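Local coordinates for protein MlnE (Bacillus amyloliquefaciens subsp. plantarum, PDB 5D2E) that contains an N-terminal B-type ketoreductase domain of the macrolactin polyketide assembly line, which binds NADP and probably reduces beta-keto groups of the growing chain, at residues V380-V385 with D420-N425; K384-V389 with C427-F431; F403-L409 with K443-W449. One frame throughout, in Å; residues are numbered along the deposited sequence.

Contact 1 of 3, residues V380-V385 with D420-N425; sequences VIAPKV and DYAFAN. With NAP (NADP nicotinamide-adenine-dinucleotide phosphate), chain B.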
loop_
_atom_site.group_PDB
_atom_site.type_symbol
_atom_site.label_atom_id
_atom_site.label_comp_id
_atom_site.label_asym_id
_atom_site.label_seq_id
_atom_site.Cartn_x
_atom_site.Cartn_y
_atom_site.Cartn_z
ATOM N N VAL A 380 1.570 13.087 1.270
ATOM C CA VAL A 380 1.716 11.829 2.012
ATOM C C VAL A 380 2.219 10.701 1.125
ATOM O O VAL A 380 3.013 9.873 1.577
ATOM C CB VAL A 380 0.401 11.464 2.681
ATOM C CG1 VAL A 380 0.368 10.030 3.148
ATOM C CG2 VAL A 380 0.102 12.434 3.802
ATOM N N ILE A 381 1.734 10.624 -0.122
ATOM C CA ILE A 381 2.103 9.488 -0.952
ATOM C C ILE A 381 3.488 9.638 -1.608
ATOM O O ILE A 381 4.068 8.612 -2.020
ATOM C CB ILE A 381 1.066 9.141 -2.056
ATOM C CG1 ILE A 381 1.066 10.148 -3.195
ATOM C CG2 ILE A 381 -0.306 8.937 -1.422
ATOM C CD1 ILE A 381 0.167 9.711 -4.363
ATOM N N ALA A 382 3.989 10.872 -1.738
ATOM C CA ALA A 382 5.202 11.110 -2.520
ATOM C C ALA A 382 6.356 10.179 -2.162
ATOM O O ALA A 382 6.933 9.603 -3.058
ATOM C CB ALA A 382 5.665 12.579 -2.358
ATOM N N PRO A 383 6.716 10.045 -0.864
ATOM C CA PRO A 383 7.920 9.248 -0.634
ATOM C C PRO A 383 7.791 7.739 -0.808
ATOM O O PRO A 383 8.790 7.042 -1.079
ATOM C CB PRO A 383 8.276 9.549 0.816
ATOM C CG PRO A 383 6.993 10.031 1.448
ATOM C CD PRO A 383 6.241 10.706 0.361
ATOM N N LYS A 384 6.585 7.238 -0.578
ATOM C CA LYS A 384 6.297 5.809 -0.545
ATOM C C LYS A 384 5.791 5.286 -1.912
ATOM O O LYS A 384 5.913 4.126 -2.219
ATOM C CB LYS A 384 5.281 5.532 0.563
ATOM C CG LYS A 384 5.891 5.561 1.957
ATOM C CD LYS A 384 4.896 5.522 3.026
ATOM C CE LYS A 384 5.534 5.590 4.419
ATOM N NZ LYS A 384 6.307 4.383 4.734
ATOM N N VAL A 385 5.164 6.138 -2.711
ATOM C CA VAL A 385 4.766 5.738 -4.079
ATOM C C VAL A 385 5.884 6.085 -5.038
ATOM O O VAL A 385 6.623 5.199 -5.448
ATOM C CB VAL A 385 3.408 6.277 -4.464
ATOM C CG1 VAL A 385 3.079 5.906 -5.933
ATOM C CG2 VAL A 385 2.377 5.747 -3.501
ATOM N N ASP A 420 -4.823 7.804 2.676
ATOM C CA ASP A 420 -3.764 8.027 1.716
ATOM C C ASP A 420 -2.477 7.392 2.215
ATOM O O ASP A 420 -1.728 6.786 1.437
ATOM C CB ASP A 420 -3.514 9.494 1.387
ATOM C CG ASP A 420 -3.483 10.415 2.638
ATOM O OD1 ASP A 420 -3.854 9.956 3.739
ATOM O OD2 ASP A 420 -3.068 11.560 2.494
ATOM N N TYR A 421 -2.274 7.438 3.525
ATOM C CA TYR A 421 -1.113 6.763 4.162
ATOM C C TYR A 421 -1.210 5.251 3.976
ATOM O O TYR A 421 -0.214 4.588 3.635
ATOM C CB TYR A 421 -1.049 7.136 5.651
ATOM C CG TYR A 421 0.125 6.603 6.430
ATOM C CD1 TYR A 421 1.408 7.143 6.283
ATOM C CD2 TYR A 421 -0.061 5.612 7.384
ATOM C CE1 TYR A 421 2.491 6.655 7.011
ATOM C CE2 TYR A 421 1.016 5.135 8.135
ATOM C CZ TYR A 421 2.264 5.659 7.939
ATOM O OH TYR A 421 3.275 5.159 8.699
ATOM N N ALA A 422 -2.394 4.688 4.215
ATOM C CA ALA A 422 -2.651 3.274 4.057
ATOM C C ALA A 422 -2.391 2.878 2.597
ATOM O O ALA A 422 -1.686 1.899 2.345
ATOM C CB ALA A 422 -4.060 2.948 4.476
ATOM N N PHE A 423 -2.891 3.691 1.651
ATOM C CA PHE A 423 -2.658 3.466 0.227
ATOM C C PHE A 423 -1.155 3.474 -0.106
ATOM O O PHE A 423 -0.660 2.585 -0.813
ATOM C CB PHE A 423 -3.385 4.535 -0.595
ATOM C CG PHE A 423 -3.018 4.532 -2.046
ATOM C CD1 PHE A 423 -3.671 3.668 -2.912
ATOM C CD2 PHE A 423 -2.002 5.286 -2.520
ATOM C CE1 PHE A 423 -3.375 3.626 -4.244
ATOM C CE2 PHE A 423 -1.622 5.197 -3.861
ATOM C CZ PHE A 423 -2.341 4.381 -4.723
ATOM N N ALA A 424 -0.454 4.521 0.343
ATOM C CA ALA A 424 0.946 4.677 0.033
ATOM C C ALA A 424 1.777 3.433 0.511
ATOM O O ALA A 424 2.624 2.900 -0.216
ATOM C CB ALA A 424 1.479 5.949 0.600
ATOM N N ASN A 425 1.482 2.945 1.701
ATOM C CA ASN A 425 2.181 1.827 2.219
ATOM C C ASN A 425 1.791 0.578 1.418
ATOM O O ASN A 425 2.645 -0.236 1.075
ATOM C CB ASN A 425 1.913 1.674 3.698
ATOM C CG ASN A 425 2.758 2.683 4.518
ATOM O OD1 ASN A 425 3.970 2.563 4.575
ATOM N ND2 ASN A 425 2.112 3.715 5.051
HETATM P PA NAP B . 9.929 9.898 11.172
HETATM O O1A NAP B . 10.834 10.013 12.428
HETATM O O2A NAP B . 9.108 11.060 10.641
HETATM O O5B NAP B . 10.983 9.532 10.015
HETATM C C5B NAP B . 10.564 9.572 8.657
HETATM C C4B NAP B . 11.647 10.365 7.970
HETATM O O4B NAP B . 11.303 10.453 6.571
HETATM C C3B NAP B . 11.794 11.833 8.459
HETATM O O3B NAP B . 13.045 12.016 9.131
HETATM C C2B NAP B . 11.780 12.666 7.167
HETATM O O2B NAP B . 12.779 13.647 7.183
HETATM C C1B NAP B . 11.971 11.591 6.071
HETATM N N9A NAP B . 11.347 11.914 4.795
HETATM C C8A NAP B . 10.018 12.233 4.549
HETATM N N7A NAP B . 9.819 12.535 3.219
HETATM C C5A NAP B . 11.000 12.332 2.601
HETATM C C6A NAP B . 11.494 12.462 1.249
HETATM N N6A NAP B . 10.594 12.820 0.275
HETATM N N1A NAP B . 12.865 12.248 1.013
HETATM C C2A NAP B . 13.686 11.894 2.018
HETATM N N3A NAP B . 13.287 11.756 3.313
HETATM C C4A NAP B . 12.009 11.961 3.650
HETATM O O3 NAP B . 8.930 8.616 11.302
HETATM P PN NAP B . 9.290 7.160 11.921
HETATM O O1N NAP B . 8.422 6.893 13.138
HETATM O O2N NAP B . 10.791 7.046 11.848
HETATM O O5D NAP B . 8.769 6.087 10.830
HETATM C C5D NAP B . 9.685 5.810 9.731
HETATM C C4D NAP B . 9.047 4.907 8.667
HETATM O O4D NAP B . 8.463 3.742 9.231
HETATM C C3D NAP B . 7.911 5.667 7.971
HETATM O O3D NAP B . 7.994 5.435 6.576
HETATM C C2D NAP B . 6.637 5.114 8.584
HETATM O O2D NAP B . 5.495 5.226 7.688
HETATM C C1D NAP B . 7.027 3.663 8.988
HETATM N N1N NAP B . 6.213 3.223 10.150
HETATM C C2N NAP B . 6.453 3.711 11.422
HETATM C C3N NAP B . 5.711 3.341 12.558
HETATM C C7N NAP B . 6.020 3.896 13.977
HETATM O O7N NAP B . 5.303 3.598 14.936
HETATM N N7N NAP B . 7.069 4.689 14.239
HETATM C C4N NAP B . 4.647 2.450 12.359
HETATM C C5N NAP B . 4.376 1.989 11.064
HETATM C C6N NAP B . 5.181 2.366 9.973
HETATM P P2B NAP B . 12.726 15.036 6.305
HETATM O O1X NAP B . 11.472 15.813 6.684
HETATM O O2X NAP B . 14.065 15.766 6.642
HETATM O O3X NAP B . 12.661 14.598 4.869
#
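The end of helix 374-381 and the turn after it pack against helix 419-437, with the CA atoms of I381 and A424 5.0 Å apart. The small A424 lets the backbones come this close. CB of A424 lies 3.8 Å from CB of K384 and meets CA of I381. CG2 of V385 lies over CA of A424 and reaches CE2 of F423. CG2 of I381 comes to the edge of the F423 ring, near its plane. CG1 of V380 lies beside the backbone N of Y421. The side chain of D420 crosses that of V380 at about a right angle, with OD2 3.5 Å from CB of V380; the charge is paired with K372.

The polar part faces NADP. K384 runs out extended and bends only at its last torsion (chi4 -68°). This brings NZ of K384 to 3.0 Å from OD1 of N425. The same NZ lies 2.7 Å from O3D of the nicotinamide ribose, and a weak bond reaches O2D. OH of Y421 is hydrogen-bonded to that O2D, though the modelled length of 2.4 Å is doubtful. ND2 of N425 gives a bond to the backbone O of Y421, 2.9 Å away, while lying over the centre of the Y421 ring.

Y421 and N425 are spaced like the tyrosine and lysine of the classical YxxxK motif of short-chain dehydrogenases. As in polyketide-synthase ketoreductases, lysine and asparagine have probably exchanged places, so K384 comes from the other segment. K384 and Y421 hold one ribose between two segments, and N425 steadies NZ of K384.

Contact 2 of 3, residues K384-V389 with C427-F431; sequences KVFGTV and CMDGF. With NAP (NADP nicotinamide-adenine-dinucleotide phosphate), chain B.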
loop_
_atom_site.group_PDB
_atom_site.type_symbol
_atom_site.label_atom_id
_atom_site.label_comp_id
_atom_site.label_asym_id
_atom_site.label_seq_id
_atom_site.Cartn_x
_atom_site.Cartn_y
_atom_site.Cartn_z
ATOM N N LYS A 384 6.585 7.238 -0.578
ATOM C CA LYS A 384 6.297 5.809 -0.545
ATOM C C LYS A 384 5.791 5.286 -1.912
ATOM O O LYS A 384 5.913 4.126 -2.219
ATOM C CB LYS A 384 5.281 5.532 0.563
ATOM C CG LYS A 384 5.891 5.561 1.957
ATOM C CD LYS A 384 4.896 5.522 3.026
ATOM C CE LYS A 384 5.534 5.590 4.419
ATOM N NZ LYS A 384 6.307 4.383 4.734
ATOM N N VAL A 385 5.164 6.138 -2.711
ATOM C CA VAL A 385 4.766 5.738 -4.079
ATOM C C VAL A 385 5.884 6.085 -5.038
ATOM O O VAL A 385 6.623 5.199 -5.448
ATOM C CB VAL A 385 3.408 6.277 -4.464
ATOM C CG1 VAL A 385 3.079 5.906 -5.933
ATOM C CG2 VAL A 385 2.377 5.747 -3.501
ATOM N N PHE A 386 6.100 7.367 -5.300
ATOM C CA PHE A 386 7.142 7.782 -6.249
ATOM C C PHE A 386 8.537 7.504 -5.748
ATOM O O PHE A 386 9.399 6.996 -6.490
ATOM C CB PHE A 386 6.993 9.263 -6.565
ATOM C CG PHE A 386 5.771 9.572 -7.341
ATOM C CD1 PHE A 386 5.774 9.401 -8.717
ATOM C CD2 PHE A 386 4.625 10.008 -6.725
ATOM C CE1 PHE A 386 4.672 9.698 -9.452
ATOM C CE2 PHE A 386 3.501 10.330 -7.474
ATOM C CZ PHE A 386 3.530 10.141 -8.845
ATOM N N GLY A 387 8.777 7.788 -4.474
ATOM C CA GLY A 387 10.120 7.610 -3.905
ATOM C C GLY A 387 10.628 6.189 -4.010
ATOM O O GLY A 387 11.747 5.950 -4.431
ATOM N N THR A 388 9.776 5.257 -3.628
ATOM C CA THR A 388 10.103 3.847 -3.728
ATOM C C THR A 388 10.510 3.482 -5.152
ATOM O O THR A 388 11.505 2.774 -5.363
ATOM C CB THR A 388 8.900 3.024 -3.297
ATOM O OG1 THR A 388 8.489 3.410 -1.991
ATOM C CG2 THR A 388 9.226 1.551 -3.279
ATOM N N VAL A 389 9.723 3.965 -6.120
ATOM C CA VAL A 389 9.958 3.609 -7.532
ATOM C C VAL A 389 11.256 4.213 -7.997
ATOM O O VAL A 389 12.031 3.560 -8.704
ATOM C CB VAL A 389 8.745 3.978 -8.435
ATOM C CG1 VAL A 389 9.017 3.726 -9.915
ATOM C CG2 VAL A 389 7.500 3.141 -7.995
ATOM N N CYS A 427 0.992 0.419 -1.598
ATOM C CA CYS A 427 1.700 0.500 -2.848
ATOM C C CYS A 427 3.126 -0.128 -2.778
ATOM O O CYS A 427 3.478 -0.916 -3.652
ATOM C CB CYS A 427 1.681 1.901 -3.338
ATOM S SG CYS A 427 2.414 2.025 -4.944
ATOM N N MET A 428 3.882 0.135 -1.726
ATOM C CA MET A 428 5.132 -0.570 -1.501
ATOM C C MET A 428 4.959 -2.057 -1.395
ATOM O O MET A 428 5.770 -2.807 -1.910
ATOM C CB MET A 428 5.855 -0.051 -0.237
ATOM C CG MET A 428 6.132 1.412 -0.314
ATOM S SD MET A 428 7.304 2.115 0.843
ATOM C CE MET A 428 6.583 1.680 2.425
ATOM N N ASP A 429 3.938 -2.495 -0.661
ATOM C CA ASP A 429 3.677 -3.880 -0.489
ATOM C C ASP A 429 3.516 -4.610 -1.870
ATOM O O ASP A 429 4.106 -5.693 -2.083
ATOM C CB ASP A 429 2.432 -4.151 0.336
ATOM C CG ASP A 429 2.463 -3.528 1.742
ATOM O OD1 ASP A 429 3.537 -3.186 2.254
ATOM O OD2 ASP A 429 1.365 -3.458 2.333
ATOM N N GLY A 430 2.749 -4.007 -2.775
ATOM C CA GLY A 430 2.584 -4.524 -4.132
ATOM C C GLY A 430 3.818 -4.343 -5.029
ATOM O O GLY A 430 4.096 -5.198 -5.899
ATOM N N PHE A 431 4.632 -3.331 -4.740
ATOM C CA PHE A 431 5.795 -3.066 -5.543
ATOM C C PHE A 431 6.831 -4.177 -5.445
ATOM O O PHE A 431 7.683 -4.335 -6.331
ATOM C CB PHE A 431 6.407 -1.702 -5.205
ATOM C CG PHE A 431 7.493 -1.269 -6.166
ATOM C CD1 PHE A 431 7.177 -0.871 -7.468
ATOM C CD2 PHE A 431 8.838 -1.302 -5.796
ATOM C CE1 PHE A 431 8.182 -0.488 -8.370
ATOM C CE2 PHE A 431 9.825 -0.860 -6.668
ATOM C CZ PHE A 431 9.523 -0.472 -7.957
HETATM P PA NAP B . 9.929 9.898 11.172
HETATM O O1A NAP B . 10.834 10.013 12.428
HETATM O O2A NAP B . 9.108 11.060 10.641
HETATM O O5B NAP B . 10.983 9.532 10.015
HETATM C C5B NAP B . 10.564 9.572 8.657
HETATM C C4B NAP B . 11.647 10.365 7.970
HETATM O O4B NAP B . 11.303 10.453 6.571
HETATM C C3B NAP B . 11.794 11.833 8.459
HETATM O O3B NAP B . 13.045 12.016 9.131
HETATM C C2B NAP B . 11.780 12.666 7.167
HETATM O O2B NAP B . 12.779 13.647 7.183
HETATM C C1B NAP B . 11.971 11.591 6.071
HETATM N N9A NAP B . 11.347 11.914 4.795
HETATM C C8A NAP B . 10.018 12.233 4.549
HETATM N N7A NAP B . 9.819 12.535 3.219
HETATM C C5A NAP B . 11.000 12.332 2.601
HETATM C C6A NAP B . 11.494 12.462 1.249
HETATM N N6A NAP B . 10.594 12.820 0.275
HETATM N N1A NAP B . 12.865 12.248 1.013
HETATM C C2A NAP B . 13.686 11.894 2.018
HETATM N N3A NAP B . 13.287 11.756 3.313
HETATM C C4A NAP B . 12.009 11.961 3.650
HETATM O O3 NAP B . 8.930 8.616 11.302
HETATM P PN NAP B . 9.290 7.160 11.921
HETATM O O1N NAP B . 8.422 6.893 13.138
HETATM O O2N NAP B . 10.791 7.046 11.848
HETATM O O5D NAP B . 8.769 6.087 10.830
HETATM C C5D NAP B . 9.685 5.810 9.731
HETATM C C4D NAP B . 9.047 4.907 8.667
HETATM O O4D NAP B . 8.463 3.742 9.231
HETATM C C3D NAP B . 7.911 5.667 7.971
HETATM O O3D NAP B . 7.994 5.435 6.576
HETATM C C2D NAP B . 6.637 5.114 8.584
HETATM O O2D NAP B . 5.495 5.226 7.688
HETATM C C1D NAP B . 7.027 3.663 8.988
HETATM N N1N NAP B . 6.213 3.223 10.150
HETATM C C2N NAP B . 6.453 3.711 11.422
HETATM C C3N NAP B . 5.711 3.341 12.558
HETATM C C7N NAP B . 6.020 3.896 13.977
HETATM O O7N NAP B . 5.303 3.598 14.936
HETATM N N7N NAP B . 7.069 4.689 14.239
HETATM C C4N NAP B . 4.647 2.450 12.359
HETATM C C5N NAP B . 4.376 1.989 11.064
HETATM C C6N NAP B . 5.181 2.366 9.973
HETATM P P2B NAP B . 12.726 15.036 6.305
HETATM O O1X NAP B . 11.472 15.813 6.684
HETATM O O2X NAP B . 14.065 15.766 6.642
HETATM O O3X NAP B . 12.661 14.598 4.869
#
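M428 reaches the 384-389 segment with CG, SD and CE, and the two shortest contacts are its own. Its CG sits 3.3 Å from the backbone O of K384. The side chains of M428 and T388 cross at about a right angle, with SD 3.3 Å from OG1. The M428 chain bends at its third torsion (chi3 -58°), which turns CE back along K384 to within 3.6 Å of NZ. The aliphatic part of K384 is touched too, CG lying 3.9 Å from SD of M428.

The polar bond here lies within one segment. OG1 of T388 donates to O of K384 at 2.7 Å, from above the carbonyl plane. It ties the first turn of helix 386-394 to the backbone of K384, whose side chain binds NADP. Both segments belong to the Rossmann-type ketoreductase fold, where the start of helix 386-394 packs against helix 419-437; M428 also touches M405 and S407 of strand 402-408.

The remaining contacts are apolar. CG2 of V385 meets CB of C427 at 3.9 Å, and both its methyls lie near SG. The F431 ring meets two neighbouring residues of helix 386-394: CD2 touches CG2 of T388, and CE1 lies 3.7 Å from CG2 of V389.

Contact 3 of 3, residues F403-L409 with K443-W449; sequences FVMFSSL and KTLSINW. With NAP (NADP nicotinamide-adenine-dinucleotide phosphate), chain B.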
loop_
_atom_site.group_PDB
_atom_site.type_symbol
_atom_site.label_atom_id
_atom_site.label_comp_id
_atom_site.label_asym_id
_atom_site.label_seq_id
_atom_site.Cartn_x
_atom_site.Cartn_y
_atom_site.Cartn_z
ATOM N N PHE A 403 16.608 -4.758 -0.411
ATOM C CA PHE A 403 15.798 -3.541 -0.686
ATOM C C PHE A 403 14.592 -3.751 0.203
ATOM O O PHE A 403 13.754 -4.617 -0.088
ATOM C CB PHE A 403 15.424 -3.487 -2.186
ATOM C CG PHE A 403 14.704 -2.219 -2.624
ATOM C CD1 PHE A 403 13.365 -2.052 -2.373
ATOM C CD2 PHE A 403 15.352 -1.236 -3.347
ATOM C CE1 PHE A 403 12.701 -0.915 -2.805
ATOM C CE2 PHE A 403 14.690 -0.105 -3.808
ATOM C CZ PHE A 403 13.357 0.051 -3.552
ATOM N N VAL A 404 14.536 -3.019 1.316
ATOM C CA VAL A 404 13.538 -3.233 2.345
ATOM C C VAL A 404 12.707 -1.978 2.524
ATOM O O VAL A 404 13.250 -0.908 2.716
ATOM C CB VAL A 404 14.120 -3.652 3.713
ATOM C CG1 VAL A 404 13.002 -3.881 4.728
ATOM C CG2 VAL A 404 14.991 -4.923 3.585
ATOM N N MET A 405 11.403 -2.125 2.357
ATOM C CA MET A 405 10.454 -1.051 2.511
ATOM C C MET A 405 9.787 -1.114 3.910
ATOM O O MET A 405 9.233 -2.138 4.345
ATOM C CB MET A 405 9.448 -1.143 1.382
ATOM C CG MET A 405 10.094 -0.843 0.021
ATOM S SD MET A 405 9.045 -1.429 -1.328
ATOM C CE MET A 405 9.527 -3.131 -1.194
ATOM N N PHE A 406 9.812 0.026 4.615
ATOM C CA PHE A 406 9.139 0.158 5.955
ATOM C C PHE A 406 7.707 0.589 5.729
ATOM O O PHE A 406 7.389 1.791 5.576
ATOM C CB PHE A 406 9.914 1.152 6.843
ATOM C CG PHE A 406 11.193 0.576 7.472
ATOM C CD1 PHE A 406 11.709 -0.685 7.123
ATOM C CD2 PHE A 406 11.879 1.280 8.423
ATOM C CE1 PHE A 406 12.827 -1.230 7.719
ATOM C CE2 PHE A 406 13.025 0.731 9.023
ATOM C CZ PHE A 406 13.491 -0.516 8.687
ATOM N N SER A 407 6.847 -0.417 5.621
ATOM C CA SER A 407 5.457 -0.201 5.366
ATOM C C SER A 407 4.728 -0.142 6.725
ATOM O O SER A 407 5.358 -0.006 7.779
ATOM C CB SER A 407 4.960 -1.317 4.431
ATOM O OG SER A 407 3.639 -1.044 3.997
ATOM N N SER A 408 3.410 -0.221 6.707
ATOM C CA SER A 408 2.613 -0.021 7.861
ATOM C C SER A 408 1.503 -1.014 7.856
ATOM O O SER A 408 0.932 -1.361 6.815
ATOM C CB SER A 408 2.053 1.429 7.852
ATOM O OG SER A 408 1.039 1.581 8.827
ATOM N N LEU A 409 1.172 -1.485 9.044
ATOM C CA LEU A 409 0.020 -2.257 9.286
ATOM C C LEU A 409 -1.288 -1.555 8.901
ATOM O O LEU A 409 -2.269 -2.248 8.591
ATOM C CB LEU A 409 -0.002 -2.721 10.739
ATOM C CG LEU A 409 -0.954 -3.823 11.173
ATOM C CD1 LEU A 409 -0.657 -5.122 10.432
ATOM C CD2 LEU A 409 -0.812 -3.997 12.685
ATOM N N LYS A 443 17.398 -9.600 -1.715
ATOM C CA LYS A 443 16.158 -9.784 -1.009
ATOM C C LYS A 443 15.307 -8.519 -1.173
ATOM O O LYS A 443 15.842 -7.387 -1.090
ATOM C CB LYS A 443 16.409 -10.100 0.462
ATOM C CG LYS A 443 15.098 -10.253 1.234
ATOM C CD LYS A 443 15.069 -11.328 2.297
ATOM C CE LYS A 443 13.647 -11.688 2.687
ATOM N NZ LYS A 443 12.841 -12.573 1.817
ATOM N N THR A 444 14.052 -8.722 -1.544
ATOM C CA THR A 444 13.045 -7.669 -1.605
ATOM C C THR A 444 12.052 -7.950 -0.485
ATOM O O THR A 444 11.570 -9.060 -0.348
ATOM C CB THR A 444 12.324 -7.691 -2.964
ATOM O OG1 THR A 444 13.233 -7.204 -3.927
ATOM C CG2 THR A 444 11.120 -6.770 -2.967
ATOM N N LEU A 445 11.762 -6.937 0.363
ATOM C CA LEU A 445 10.842 -7.168 1.453
ATOM C C LEU A 445 10.139 -5.864 1.816
ATOM O O LEU A 445 10.770 -4.805 1.849
ATOM C CB LEU A 445 11.615 -7.641 2.658
ATOM C CG LEU A 445 10.855 -7.768 3.958
ATOM C CD1 LEU A 445 9.778 -8.825 3.907
ATOM C CD2 LEU A 445 11.783 -8.083 5.116
ATOM N N SER A 446 8.829 -5.953 2.019
ATOM C CA SER A 446 8.069 -4.897 2.594
ATOM C C SER A 446 7.599 -5.409 3.935
ATOM O O SER A 446 6.991 -6.472 3.996
ATOM C CB SER A 446 6.819 -4.551 1.739
ATOM O OG SER A 446 6.124 -3.382 2.271
ATOM N N ILE A 447 7.847 -4.613 5.002
ATOM C CA ILE A 447 7.404 -4.963 6.342
ATOM C C ILE A 447 6.263 -4.059 6.810
ATOM O O ILE A 447 6.445 -2.843 6.875
ATOM C CB ILE A 447 8.547 -4.845 7.372
ATOM C CG1 ILE A 447 9.718 -5.705 6.963
ATOM C CG2 ILE A 447 8.018 -5.203 8.758
ATOM C CD1 ILE A 447 11.019 -5.466 7.757
ATOM N N ASN A 448 5.103 -4.635 7.107
ATOM C CA ASN A 448 4.000 -3.843 7.598
ATOM C C ASN A 448 4.174 -3.707 9.160
ATOM O O ASN A 448 3.702 -4.569 9.959
ATOM C CB ASN A 448 2.712 -4.497 7.329
ATOM C CG ASN A 448 2.440 -4.703 5.829
ATOM O OD1 ASN A 448 2.566 -5.811 5.346
ATOM N ND2 ASN A 448 1.999 -3.661 5.144
ATOM N N TRP A 449 4.875 -2.660 9.527
ATOM C CA TRP A 449 5.090 -2.351 10.950
ATOM C C TRP A 449 3.843 -1.809 11.673
ATOM O O TRP A 449 3.109 -1.011 11.120
ATOM C CB TRP A 449 6.123 -1.269 11.065
ATOM C CG TRP A 449 7.493 -1.606 10.652
ATOM C CD1 TRP A 449 8.221 -0.965 9.670
ATOM C CD2 TRP A 449 8.360 -2.607 11.190
ATOM N NE1 TRP A 449 9.441 -1.508 9.584
ATOM C CE2 TRP A 449 9.573 -2.512 10.504
ATOM C CE3 TRP A 449 8.243 -3.563 12.210
ATOM C CZ2 TRP A 449 10.698 -3.324 10.814
ATOM C CZ3 TRP A 449 9.388 -4.347 12.559
ATOM C CH2 TRP A 449 10.572 -4.266 11.806
HETATM P PA NAP B . 9.929 9.898 11.172
HETATM O O1A NAP B . 10.834 10.013 12.428
HETATM O O2A NAP B . 9.108 11.060 10.641
HETATM O O5B NAP B . 10.983 9.532 10.015
HETATM C C5B NAP B . 10.564 9.572 8.657
HETATM C C4B NAP B . 11.647 10.365 7.970
HETATM O O4B NAP B . 11.303 10.453 6.571
HETATM C C3B NAP B . 11.794 11.833 8.459
HETATM O O3B NAP B . 13.045 12.016 9.131
HETATM C C2B NAP B . 11.780 12.666 7.167
HETATM O O2B NAP B . 12.779 13.647 7.183
HETATM C C1B NAP B . 11.971 11.591 6.071
HETATM N N9A NAP B . 11.347 11.914 4.795
HETATM C C8A NAP B . 10.018 12.233 4.549
HETATM N N7A NAP B . 9.819 12.535 3.219
HETATM C C5A NAP B . 11.000 12.332 2.601
HETATM C C6A NAP B . 11.494 12.462 1.249
HETATM N N6A NAP B . 10.594 12.820 0.275
HETATM N N1A NAP B . 12.865 12.248 1.013
HETATM C C2A NAP B . 13.686 11.894 2.018
HETATM N N3A NAP B . 13.287 11.756 3.313
HETATM C C4A NAP B . 12.009 11.961 3.650
HETATM O O3 NAP B . 8.930 8.616 11.302
HETATM P PN NAP B . 9.290 7.160 11.921
HETATM O O1N NAP B . 8.422 6.893 13.138
HETATM O O2N NAP B . 10.791 7.046 11.848
HETATM O O5D NAP B . 8.769 6.087 10.830
HETATM C C5D NAP B . 9.685 5.810 9.731
HETATM C C4D NAP B . 9.047 4.907 8.667
HETATM O O4D NAP B . 8.463 3.742 9.231
HETATM C C3D NAP B . 7.911 5.667 7.971
HETATM O O3D NAP B . 7.994 5.435 6.576
HETATM C C2D NAP B . 6.637 5.114 8.584
HETATM O O2D NAP B . 5.495 5.226 7.688
HETATM C C1D NAP B . 7.027 3.663 8.988
HETATM N N1N NAP B . 6.213 3.223 10.150
HETATM C C2N NAP B . 6.453 3.711 11.422
HETATM C C3N NAP B . 5.711 3.341 12.558
HETATM C C7N NAP B . 6.020 3.896 13.977
HETATM O O7N NAP B . 5.303 3.598 14.936
HETATM N N7N NAP B . 7.069 4.689 14.239
HETATM C C4N NAP B . 4.647 2.450 12.359
HETATM C C5N NAP B . 4.376 1.989 11.064
HETATM C C6N NAP B . 5.181 2.366 9.973
HETATM P P2B NAP B . 12.726 15.036 6.305
HETATM O O1X NAP B . 11.472 15.813 6.684
HETATM O O2X NAP B . 14.065 15.766 6.642
HETATM O O3X NAP B . 12.661 14.598 4.869
#
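W449 and F406 meet where two parallel strands, 403-408 and 443-449, run in register up to the cofactor. They are the parallel neighbours of a beta-alpha-beta crossover of the Rossmann-type ketoreductase fold. Backbone bonds alternate along the pair, as from M405 N to L445 O and from I447 N to M405 O.

CB of W449 lies 3.6 Å from O of S407 and 3.7 Å from C5N of the nicotinamide. With CG beside the backbone N (chi1 -67°), the ring turns toward F406. CG and CD1 also lie near O of S407, and CD1 passes CB of F406 at 3.9 Å. NE1 comes over one face of the F406 ring, 3.4 Å from CG and offset toward the rim. The planes stand at 89°, a T-shaped stack with the indole edge on the phenyl face. CG2 of I447 covers one face of the indole.

V404 and I447 add an apolar touch. On the side of S407 and N448, ND2 of N448 donates to O of S408 at 3.0 Å, and OD1 of N448 is bonded to NE2 of Q494. D429 of helix 419-437 is hydrogen-bonded to S407, S446 and N448.

The strand ends thus shape the nicotinamide site with backbone oxygens: O of S407 is 3.2 Å from C6N and O of W449 is 3.3 Å from C5N. These carbonyls would probably favour the electron-poor oxidised ring.

All three contacts are buried in the ketoreductase domain and all touch NADP; none is a surface contact. Contacts 1 and 2 share K384 and V385 and use successive parts of helix 419-437. Contact 3 joins the two strands that precede and follow that helix, so the three form one connected block. Their chemistry differs with place. Contact 1 mixes helix packing with polar groups on the ribose. Contact 2 lies further along the same helix and is mainly sulfur and hydrocarbon. Contact 3 is a backbone-bonded sheet with an aromatic pair. D429 links contact 2 to contact 3, and the hydrogen bond between S407 OG and N425 O links contact 3 to contact 1.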